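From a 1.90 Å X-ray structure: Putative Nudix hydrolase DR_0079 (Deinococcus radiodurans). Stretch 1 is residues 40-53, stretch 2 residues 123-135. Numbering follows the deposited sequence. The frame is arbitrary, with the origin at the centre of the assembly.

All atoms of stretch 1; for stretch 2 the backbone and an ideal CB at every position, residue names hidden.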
ATOM      1  N   PHE A  40      -3.965  -3.390  -3.640  1.00 18.31           N
ATOM      2  CA  PHE A  40      -5.116  -4.110  -3.157  1.00 18.16           C
ATOM      3  C   PHE A  40      -5.237  -5.377  -3.981  1.00 19.34           C
ATOM      4  O   PHE A  40      -5.074  -5.350  -5.200  1.00 20.27           O
ATOM      5  CB  PHE A  40      -6.387  -3.279  -3.337  1.00 20.99           C
ATOM      6  CG  PHE A  40      -6.510  -2.142  -2.372  1.00 21.35           C
ATOM      7  CD1 PHE A  40      -6.755  -2.383  -1.027  1.00 21.20           C
ATOM      8  CD2 PHE A  40      -6.390  -0.826  -2.807  1.00 23.03           C
ATOM      9  CE1 PHE A  40      -6.882  -1.324  -0.118  1.00 22.52           C
ATOM     10  CE2 PHE A  40      -6.512   0.241  -1.905  1.00 25.09           C
ATOM     11  CZ  PHE A  40      -6.759  -0.015  -0.558  1.00 23.93           C
ATOM     12  N   LEU A  41      -5.496  -6.482  -3.301  1.00 18.98           N
ATOM     13  CA  LEU A  41      -5.698  -7.764  -3.954  1.00 19.21           C
ATOM     14  C   LEU A  41      -7.220  -7.901  -4.011  1.00 19.90           C
ATOM     15  O   LEU A  41      -7.875  -7.947  -2.970  1.00 17.82           O
ATOM     16  CB  LEU A  41      -5.104  -8.882  -3.096  1.00 18.57           C
ATOM     17  CG  LEU A  41      -5.307 -10.319  -3.585  1.00 21.80           C
ATOM     18  CD1 LEU A  41      -4.512 -10.537  -4.868  1.00 20.88           C
ATOM     19  CD2 LEU A  41      -4.845 -11.298  -2.512  1.00 21.98           C
ATOM     20  N   ARG A  42      -7.791  -7.944  -5.213  1.00 19.84           N
ATOM     21  CA  ARG A  42      -9.242  -8.069  -5.337  1.00 20.51           C
ATOM     22  C   ARG A  42      -9.645  -9.347  -6.064  1.00 19.20           C
ATOM     23  O   ARG A  42      -9.075  -9.691  -7.101  1.00 20.65           O
ATOM     24  CB  ARG A  42      -9.832  -6.860  -6.076  1.00 24.21           C
ATOM     25  CG  ARG A  42     -11.357  -6.880  -6.143  1.00 30.13           C
ATOM     26  CD  ARG A  42     -11.910  -5.742  -6.983  1.00 35.23           C
ATOM     27  NE  ARG A  42     -11.367  -5.771  -8.338  1.00 41.08           N
ATOM     28  CZ  ARG A  42     -11.750  -4.960  -9.319  1.00 42.67           C
ATOM     29  NH1 ARG A  42     -12.688  -4.046  -9.102  1.00 45.25           N
ATOM     30  NH2 ARG A  42     -11.190  -5.059 -10.519  1.00 44.40           N
ATOM     31  N   ASN A  43     -10.632 -10.051  -5.519  1.00 19.87           N
ATOM     32  CA  ASN A  43     -11.087 -11.286  -6.138  1.00 19.09           C
ATOM     33  C   ASN A  43     -12.237 -11.041  -7.116  1.00 20.71           C
ATOM     34  O   ASN A  43     -12.619  -9.903  -7.374  1.00 19.30           O
ATOM     35  CB  ASN A  43     -11.493 -12.317  -5.075  1.00 16.19           C
ATOM     36  CG  ASN A  43     -12.663 -11.867  -4.204  1.00 16.48           C
ATOM     37  OD1 ASN A  43     -13.430 -10.977  -4.567  1.00 18.92           O
ATOM     38  ND2 ASN A  43     -12.810 -12.510  -3.043  1.00 20.75           N
ATOM     39  N   SER A  44     -12.782 -12.124  -7.659  1.00 22.14           N
ATOM     40  CA  SER A  44     -13.868 -12.025  -8.625  1.00 24.36           C
ATOM     41  C   SER A  44     -15.194 -11.680  -7.959  1.00 26.13           C
ATOM     42  O   SER A  44     -16.195 -11.450  -8.636  1.00 26.69           O
ATOM     43  CB  SER A  44     -13.988 -13.341  -9.392  1.00 20.64           C
ATOM     44  OG  SER A  44     -14.100 -14.430  -8.506  1.00 23.87           O
ATOM     45  N   GLN A  45     -15.193 -11.642  -6.631  1.00 26.45           N
ATOM     46  CA  GLN A  45     -16.386 -11.314  -5.865  1.00 26.72           C
ATOM     47  C   GLN A  45     -16.418  -9.827  -5.512  1.00 27.76           C
ATOM     48  O   GLN A  45     -17.356  -9.353  -4.879  1.00 27.88           O
ATOM     49  CB  GLN A  45     -16.423 -12.166  -4.591  1.00 31.91           C
ATOM     50  CG  GLN A  45     -16.790 -13.631  -4.827  1.00 35.54           C
ATOM     51  CD  GLN A  45     -16.002 -14.593  -3.940  1.00 40.33           C
ATOM     52  OE1 GLN A  45     -14.961 -15.129  -4.346  1.00 41.68           O
ATOM     53  NE2 GLN A  45     -16.488 -14.803  -2.718  1.00 40.23           N
ATOM     54  N   GLY A  46     -15.391  -9.093  -5.929  1.00 24.74           N
ATOM     55  CA  GLY A  46     -15.334  -7.673  -5.634  1.00 25.84           C
ATOM     56  C   GLY A  46     -14.880  -7.367  -4.214  1.00 25.35           C
ATOM     57  O   GLY A  46     -15.095  -6.266  -3.708  1.00 26.24           O
ATOM     58  N   GLN A  47     -14.255  -8.345  -3.567  1.00 23.95           N
ATOM     59  CA  GLN A  47     -13.759  -8.171  -2.204  1.00 21.07           C
ATOM     60  C   GLN A  47     -12.252  -7.919  -2.240  1.00 18.93           C
ATOM     61  O   GLN A  47     -11.562  -8.369  -3.147  1.00 18.09           O
ATOM     62  CB  GLN A  47     -14.040  -9.428  -1.382  1.00 21.14           C
ATOM     63  CG  GLN A  47     -15.518  -9.761  -1.239  1.00 24.46           C
ATOM     64  CD  GLN A  47     -15.734 -11.149  -0.676  1.00 25.92           C
ATOM     65  OE1 GLN A  47     -15.154 -12.121  -1.162  1.00 26.09           O
ATOM     66  NE2 GLN A  47     -16.578 -11.256   0.343  1.00 31.62           N
ATOM     67  N   LEU A  48     -11.753  -7.194  -1.246  1.00 17.56           N
ATOM     68  CA  LEU A  48     -10.329  -6.903  -1.154  1.00 17.12           C
ATOM     69  C   LEU A  48      -9.760  -7.717   0.010  1.00 16.66           C
ATOM     70  O   LEU A  48     -10.404  -7.836   1.052  1.00 15.24           O
ATOM     71  CB  LEU A  48     -10.122  -5.405  -0.892  1.00 18.27           C
ATOM     72  CG  LEU A  48     -10.842  -4.411  -1.813  1.00 18.71           C
ATOM     73  CD1 LEU A  48     -10.578  -2.990  -1.320  1.00 21.35           C
ATOM     74  CD2 LEU A  48     -10.359  -4.568  -3.258  1.00 20.16           C
ATOM     75  N   TRP A  49      -8.573  -8.297  -0.150  1.00 17.11           N
ATOM     76  CA  TRP A  49      -8.009  -9.068   0.955  1.00 17.86           C
ATOM     77  C   TRP A  49      -7.318  -8.074   1.872  1.00 17.98           C
ATOM     78  O   TRP A  49      -6.291  -7.489   1.522  1.00 17.27           O
ATOM     79  CB  TRP A  49      -7.005 -10.109   0.473  1.00 17.96           C
ATOM     80  CG  TRP A  49      -6.619 -11.085   1.559  1.00 20.57           C
ATOM     81  CD1 TRP A  49      -7.368 -12.121   2.038  1.00 22.25           C
ATOM     82  CD2 TRP A  49      -5.402 -11.084   2.322  1.00 21.67           C
ATOM     83  NE1 TRP A  49      -6.691 -12.769   3.055  1.00 21.04           N
ATOM     84  CE2 TRP A  49      -5.485 -12.148   3.250  1.00 20.11           C
ATOM     85  CE3 TRP A  49      -4.250 -10.283   2.312  1.00 20.60           C
ATOM     86  CZ2 TRP A  49      -4.465 -12.433   4.161  1.00 22.17           C
ATOM     87  CZ3 TRP A  49      -3.225 -10.570   3.223  1.00 22.13           C
ATOM     88  CH2 TRP A  49      -3.347 -11.637   4.133  1.00 21.90           C
ATOM     89  N   ILE A  50      -7.886  -7.893   3.055  1.00 16.83           N
ATOM     90  CA  ILE A  50      -7.357  -6.922   4.002  1.00 17.71           C
ATOM     91  C   ILE A  50      -6.652  -7.579   5.174  1.00 17.96           C
ATOM     92  O   ILE A  50      -7.286  -8.245   5.999  1.00 18.54           O
ATOM     93  CB  ILE A  50      -8.501  -6.021   4.529  1.00 17.32           C
ATOM     94  CG1 ILE A  50      -9.195  -5.321   3.346  1.00 18.03           C
ATOM     95  CG2 ILE A  50      -7.944  -4.988   5.496  1.00 17.31           C
ATOM     96  CD1 ILE A  50      -8.251  -4.452   2.505  1.00 17.70           C
ATOM     97  N   PRO A  51      -5.326  -7.398   5.265  1.00 17.31           N
ATOM     98  CA  PRO A  51      -4.608  -8.014   6.377  1.00 17.44           C
ATOM     99  C   PRO A  51      -4.692  -7.175   7.638  1.00 21.27           C
ATOM    100  O   PRO A  51      -5.160  -6.038   7.618  1.00 20.63           O
ATOM    101  CB  PRO A  51      -3.184  -8.113   5.855  1.00 15.50           C
ATOM    102  CG  PRO A  51      -3.049  -6.891   5.001  1.00 15.23           C
ATOM    103  CD  PRO A  51      -4.394  -6.820   4.277  1.00 16.27           C
ATOM    104  N   ARG A  52      -4.232  -7.766   8.730  1.00 23.12           N
ATOM    105  CA  ARG A  52      -4.199  -7.110  10.022  1.00 30.03           C
ATOM    106  C   ARG A  52      -2.715  -6.956  10.318  1.00 30.92           C
ATOM    107  O   ARG A  52      -2.014  -7.948  10.537  1.00 31.79           O
ATOM    108  CB  ARG A  52      -4.876  -7.987  11.068  1.00 29.15           C
ATOM    109  CG  ARG A  52      -5.447  -7.210  12.221  1.00 38.89           C
ATOM    110  CD  ARG A  52      -6.211  -8.120  13.159  1.00 42.09           C
ATOM    111  NE  ARG A  52      -7.412  -7.459  13.648  1.00 47.09           N
ATOM    112  CZ  ARG A  52      -8.422  -7.090  12.871  1.00 47.19           C
ATOM    113  NH1 ARG A  52      -8.378  -7.325  11.566  1.00 48.92           N
ATOM    114  NH2 ARG A  52      -9.473  -6.480  13.398  1.00 49.68           N
ATOM    115  N   ARG A  53      -2.254  -5.708  10.269  1.00 35.15           N
ATOM    116  CA  ARG A  53      -0.861  -5.323  10.503  1.00 38.24           C
ATOM    117  C   ARG A  53      -0.812  -4.131  11.461  1.00 38.70           C
ATOM    118  O   ARG A  53      -0.298  -3.069  11.042  1.00 40.75           O
ATOM    119  CB  ARG A  53      -0.204  -4.896   9.190  1.00 39.84           C
ATOM    120  CG  ARG A  53      -0.159  -5.958   8.119  1.00 43.62           C
ATOM    121  CD  ARG A  53       0.216  -5.350   6.780  1.00 44.82           C
ATOM    122  NE  ARG A  53       0.452  -6.378   5.771  1.00 49.07           N
ATOM    123  CZ  ARG A  53       0.513  -6.145   4.464  1.00 48.00           C
ATOM    124  NH1 ARG A  53       0.353  -4.915   4.001  1.00 49.32           N
ATOM    125  NH2 ARG A  53       0.735  -7.145   3.623  1.00 48.83           N
ATOM    126  N   UNK A 123      -6.761 -11.895  -7.970  1.00 22.36           N
ATOM    127  CA  UNK A 123      -6.630 -13.283  -7.560  1.00 22.44           C
ATOM    128  C   UNK A 123      -7.767 -13.712  -6.653  1.00 23.03           C
ATOM    129  O   UNK A 123      -8.237 -12.930  -5.822  1.00 22.72           O
ATOM    130  CB  UNK A 123      -5.290 -13.502  -6.855  1.00 22.44           C
ATOM    131  N   UNK A 124      -8.213 -14.952  -6.814  1.00 21.97           N
ATOM    132  CA  UNK A 124      -9.271 -15.477  -5.964  1.00 23.47           C
ATOM    133  C   UNK A 124      -8.664 -16.327  -4.855  1.00 22.59           C
ATOM    134  O   UNK A 124      -9.365 -16.775  -3.962  1.00 25.08           O
ATOM    135  CB  UNK A 124     -10.273 -16.293  -6.783  1.00 23.47           C
ATOM    136  N   UNK A 125      -7.352 -16.540  -4.917  1.00 22.74           N
ATOM    137  CA  UNK A 125      -6.670 -17.340  -3.912  1.00 23.23           C
ATOM    138  C   UNK A 125      -6.265 -16.498  -2.710  1.00 23.75           C
ATOM    139  O   UNK A 125      -5.858 -15.340  -2.853  1.00 23.22           O
ATOM    140  CB  UNK A 125      -5.438 -18.015  -4.519  1.00 23.23           C
ATOM    141  N   UNK A 126      -6.390 -17.081  -1.522  1.00 24.81           N
ATOM    142  CA  UNK A 126      -5.990 -16.391  -0.304  1.00 24.68           C
ATOM    143  C   UNK A 126      -4.474 -16.527  -0.251  1.00 23.66           C
ATOM    144  O   UNK A 126      -3.938 -17.626  -0.374  1.00 23.01           O
ATOM    145  CB  UNK A 126      -6.669 -16.963   0.942  1.00 24.68           C
ATOM    146  N   UNK A 127      -3.762 -15.405  -0.088  1.00 21.65           N
ATOM    147  CA  UNK A 127      -2.300 -15.392  -0.029  1.00 21.86           C
ATOM    148  C   UNK A 127      -1.714 -16.157   1.154  1.00 21.29           C
ATOM    149  O   UNK A 127      -2.299 -16.195   2.243  1.00 20.66           O
ATOM    150  CB  UNK A 127      -1.808 -13.944   0.022  1.00 21.86           C
ATOM    151  N   UNK A 128      -0.560 -16.769   0.923  1.00 20.48           N
ATOM    152  CA  UNK A 128       0.153 -17.484   1.978  1.00 22.69           C
ATOM    153  C   UNK A 128       1.054 -16.380   2.509  1.00 20.90           C
ATOM    154  O   UNK A 128       2.242 -16.324   2.205  1.00 24.49           O
ATOM    155  CB  UNK A 128       0.911 -18.722   1.494  1.00 22.69           C
ATOM    156  N   UNK A 129       0.456 -15.500   3.298  1.00 21.99           N
ATOM    157  CA  UNK A 129       1.146 -14.344   3.850  1.00 21.64           C
ATOM    158  C   UNK A 129       2.268 -14.655   4.835  1.00 22.20           C
ATOM    159  O   UNK A 129       2.343 -15.752   5.382  1.00 21.48           O
ATOM    160  CB  UNK A 129       0.122 -13.443   4.543  1.00 21.64           C
ATOM    161  N   UNK A 130       3.142 -13.672   5.031  1.00 23.42           N
ATOM    162  CA  UNK A 130       4.265 -13.789   5.960  1.00 25.73           C
ATOM    163  C   UNK A 130       3.749 -13.394   7.345  1.00 26.16           C
ATOM    164  O   UNK A 130       3.415 -12.229   7.590  1.00 24.95           O
ATOM    165  CB  UNK A 130       5.446 -12.916   5.532  1.00 25.73           C
ATOM    166  N   UNK A 131       3.675 -14.368   8.268  1.00 28.10           N
ATOM    167  CA  UNK A 131       3.198 -14.184   9.643  1.00 28.31           C
ATOM    168  C   UNK A 131       4.003 -13.229  10.507  1.00 29.71           C
ATOM    169  O   UNK A 131       3.558 -12.850  11.593  1.00 30.25           O
ATOM    170  CB  UNK A 131       3.163 -15.545  10.341  1.00 28.31           C
ATOM    171  N   UNK A 132       5.187 -12.854  10.046  1.00 29.35           N
ATOM    172  CA  UNK A 132       6.027 -11.957  10.827  1.00 31.92           C
ATOM    173  C   UNK A 132       5.450 -10.547  10.893  1.00 33.45           C
ATOM    174  O   UNK A 132       5.697  -9.816  11.852  1.00 33.37           O
ATOM    175  CB  UNK A 132       7.438 -11.914  10.237  1.00 31.92           C
ATOM    176  N   UNK A 133       4.680 -10.160   9.884  1.00 34.09           N
ATOM    177  CA  UNK A 133       4.101  -8.823   9.887  1.00 34.80           C
ATOM    178  C   UNK A 133       2.574  -8.840   9.825  1.00 30.95           C
ATOM    179  O   UNK A 133       1.921  -7.842  10.128  1.00 29.95           O
ATOM    180  CB  UNK A 133       4.654  -8.019   8.709  1.00 34.80           C
ATOM    181  N   UNK A 134       2.013  -9.984   9.448  1.00 27.17           N
ATOM    182  CA  UNK A 134       0.566 -10.131   9.330  1.00 24.60           C
ATOM    183  C   UNK A 134       0.030 -11.242  10.221  1.00 23.93           C
ATOM    184  O   UNK A 134       0.467 -12.386  10.124  1.00 22.57           O
ATOM    185  CB  UNK A 134       0.182 -10.405   7.874  1.00 24.60           C
ATOM    186  N   UNK A 135      -0.933 -10.915  11.080  1.00 23.24           N
ATOM    187  CA  UNK A 135      -1.503 -11.917  11.973  1.00 25.84           C
ATOM    188  C   UNK A 135      -2.608 -12.734  11.309  1.00 25.03           C
ATOM    189  O   UNK A 135      -2.921 -13.849  11.732  1.00 27.80           O
ATOM    190  CB  UNK A 135      -2.050 -11.239  13.231  1.00 25.84           C
TER

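Position 123 has an extended backbone. Its amide N lies 3.3 Å from Arg42 O, a weak hydrogen bond open to any residue but proline. CA-to-CB points sideways, and the ideal CB is 3.7 Å from Leu41 CD1, so a small side chain fits easily. The residue is Ser123. Its OG accepts from the backbone N of position 125 at 3.1 Å.

At position 124 the CB points sideways, 4.5 Å from Asn43 CB and 4.6 Å from Ser44 OG. Stretch 1 offers two donors here, the amide and hydroxyl of Ser44, second residue of the type I turn from Asn43 to Gly46. A short acceptor suits: Asp or Asn. The residue is Asp124. Its OD1 takes both hydrogen bonds, 2.8 Å from Ser44 N and 2.7 Å from Ser44 OG.

Position 125 points away, with nothing of stretch 1 near its CB. Many residues would do; it is Ala125.

At position 126 the CB is sideways, 4.7 Å from Trp49 NE1. A polar or small branched residue would suit. Thr126 places CG2 3.7 Å from Trp49 NE1.

Position 127 points toward stretch 1, between Leu41 and Trp49. Phi of -63° and psi of 146° allow proline, and the indole calls for something apolar: Pro, Val or Leu. The residue is Pro127. Its CD sits over the face of the Trp49 five-membered ring, 3.9 Å from Trp49 CD2, in a CH-pi contact. Its CG packs tightly on Leu41, 3.2 Å from Leu41 CD2.

Position 128 points away and is unconstrained by stretch 1, so many residues would do; it is Ile128.

At position 129 the ideal CB is 3.9 Å from Trp49 CH2, so apolar or aromatic residues suit. Phe129 brings CD2 to 3.6 Å from Trp49 CH2, the rings meeting obliquely at 32°.

Positions 130, 131 and 132 are out of reach. Stretch 1 sets no preference, so many residues would do; phi of -62° at 131 allows proline. They are Asn130, Pro131 and Asn132.

Position 133 points sideways. The positive guanidinium of Arg53 is within reach of a side chain here, so an acid is attractive, though polar residues would also fit. Asp133 makes a long salt bridge, OD2 to Arg53 NE at 3.9 Å, without a directed N-H.

At position 134 the CB lies near Pro51 and the aliphatic part of Arg53, favouring Ile, Leu or Val. In Ile134, CG2 is 3.7 Å from Pro51 CB and CD1 is 3.0 Å from Arg53 NH2, at the guanidinium edge.

At position 135 the backbone N donates its hydrogen to Arg52 O (3.2 Å), which excludes proline. CA-to-CB points sideways, the ideal CB 4.3 Å from Arg52 O, so a small or polar residue suits. Ser135 has OG 3.5 Å from Arg52 CB.

Stretch 2, residues 123-135: SDATPIFNPNDIS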
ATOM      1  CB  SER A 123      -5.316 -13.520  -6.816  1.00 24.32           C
ATOM      2  OG  SER A 123      -5.204 -14.885  -6.427  1.00 25.22           O
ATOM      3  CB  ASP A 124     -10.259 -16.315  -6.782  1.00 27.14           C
ATOM      4  CG  ASP A 124     -11.281 -15.460  -7.508  1.00 29.54           C
ATOM      5  OD1 ASP A 124     -12.023 -14.728  -6.833  1.00 35.27           O
ATOM      6  OD2 ASP A 124     -11.343 -15.515  -8.749  1.00 35.94           O
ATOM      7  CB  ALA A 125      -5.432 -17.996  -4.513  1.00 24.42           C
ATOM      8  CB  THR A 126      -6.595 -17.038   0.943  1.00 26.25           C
ATOM      9  OG1 THR A 126      -8.023 -16.923   0.899  1.00 27.62           O
ATOM     10  CG2 THR A 126      -6.070 -16.347   2.201  1.00 26.50           C
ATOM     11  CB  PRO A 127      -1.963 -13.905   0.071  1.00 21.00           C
ATOM     12  CG  PRO A 127      -3.146 -13.231  -0.535  1.00 24.42           C
ATOM     13  CD  PRO A 127      -4.294 -14.037  -0.010  1.00 22.60           C
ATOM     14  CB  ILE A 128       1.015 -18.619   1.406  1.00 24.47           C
ATOM     15  CG1 ILE A 128       0.154 -19.514   0.502  1.00 26.32           C
ATOM     16  CG2 ILE A 128       1.622 -19.447   2.537  1.00 26.77           C
ATOM     17  CD1 ILE A 128      -1.066 -20.082   1.181  1.00 26.51           C
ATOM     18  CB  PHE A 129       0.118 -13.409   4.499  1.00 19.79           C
ATOM     19  CG  PHE A 129      -0.604 -14.013   5.675  1.00 21.99           C
ATOM     20  CD1 PHE A 129      -0.053 -13.954   6.952  1.00 21.08           C
ATOM     21  CD2 PHE A 129      -1.830 -14.661   5.501  1.00 22.04           C
ATOM     22  CE1 PHE A 129      -0.705 -14.529   8.037  1.00 22.85           C
ATOM     23  CE2 PHE A 129      -2.491 -15.238   6.577  1.00 24.65           C
ATOM     24  CZ  PHE A 129      -1.930 -15.174   7.856  1.00 24.17           C
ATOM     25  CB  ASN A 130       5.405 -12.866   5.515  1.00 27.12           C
ATOM     26  CG  ASN A 130       6.535 -12.792   6.530  1.00 30.10           C
ATOM     27  OD1 ASN A 130       6.622 -13.608   7.447  1.00 30.86           O
ATOM     28  ND2 ASN A 130       7.411 -11.806   6.364  1.00 32.35           N
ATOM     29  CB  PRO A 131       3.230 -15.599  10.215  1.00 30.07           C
ATOM     30  CG  PRO A 131       3.126 -16.476   9.011  1.00 31.95           C
ATOM     31  CD  PRO A 131       4.030 -15.778   8.037  1.00 28.44           C
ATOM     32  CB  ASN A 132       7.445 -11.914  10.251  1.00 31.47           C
ATOM     33  CG  ASN A 132       8.436 -11.234  11.188  1.00 33.08           C
ATOM     34  OD1 ASN A 132       8.522 -11.576  12.368  1.00 33.03           O
ATOM     35  ND2 ASN A 132       9.189 -10.271  10.662  1.00 29.98           N
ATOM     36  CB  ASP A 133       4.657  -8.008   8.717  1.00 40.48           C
ATOM     37  CG  ASP A 133       4.308  -6.535   8.818  1.00 45.89           C
ATOM     38  OD1 ASP A 133       4.640  -5.916   9.852  1.00 49.16           O
ATOM     39  OD2 ASP A 133       3.709  -5.994   7.862  1.00 50.38           O
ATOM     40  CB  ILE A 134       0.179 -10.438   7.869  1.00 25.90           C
ATOM     41  CG1 ILE A 134       0.622  -9.279   6.972  1.00 26.45           C
ATOM     42  CG2 ILE A 134      -1.317 -10.704   7.766  1.00 23.62           C
ATOM     43  CD1 ILE A 134       0.384  -9.520   5.491  1.00 29.32           C
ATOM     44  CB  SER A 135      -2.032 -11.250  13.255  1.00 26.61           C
ATOM     45  OG  SER A 135      -3.050 -10.298  12.989  1.00 28.67           O
TER
HETATM   46  O   HOH W   1     -11.489 -15.327  -2.985  1.00 32.12           O
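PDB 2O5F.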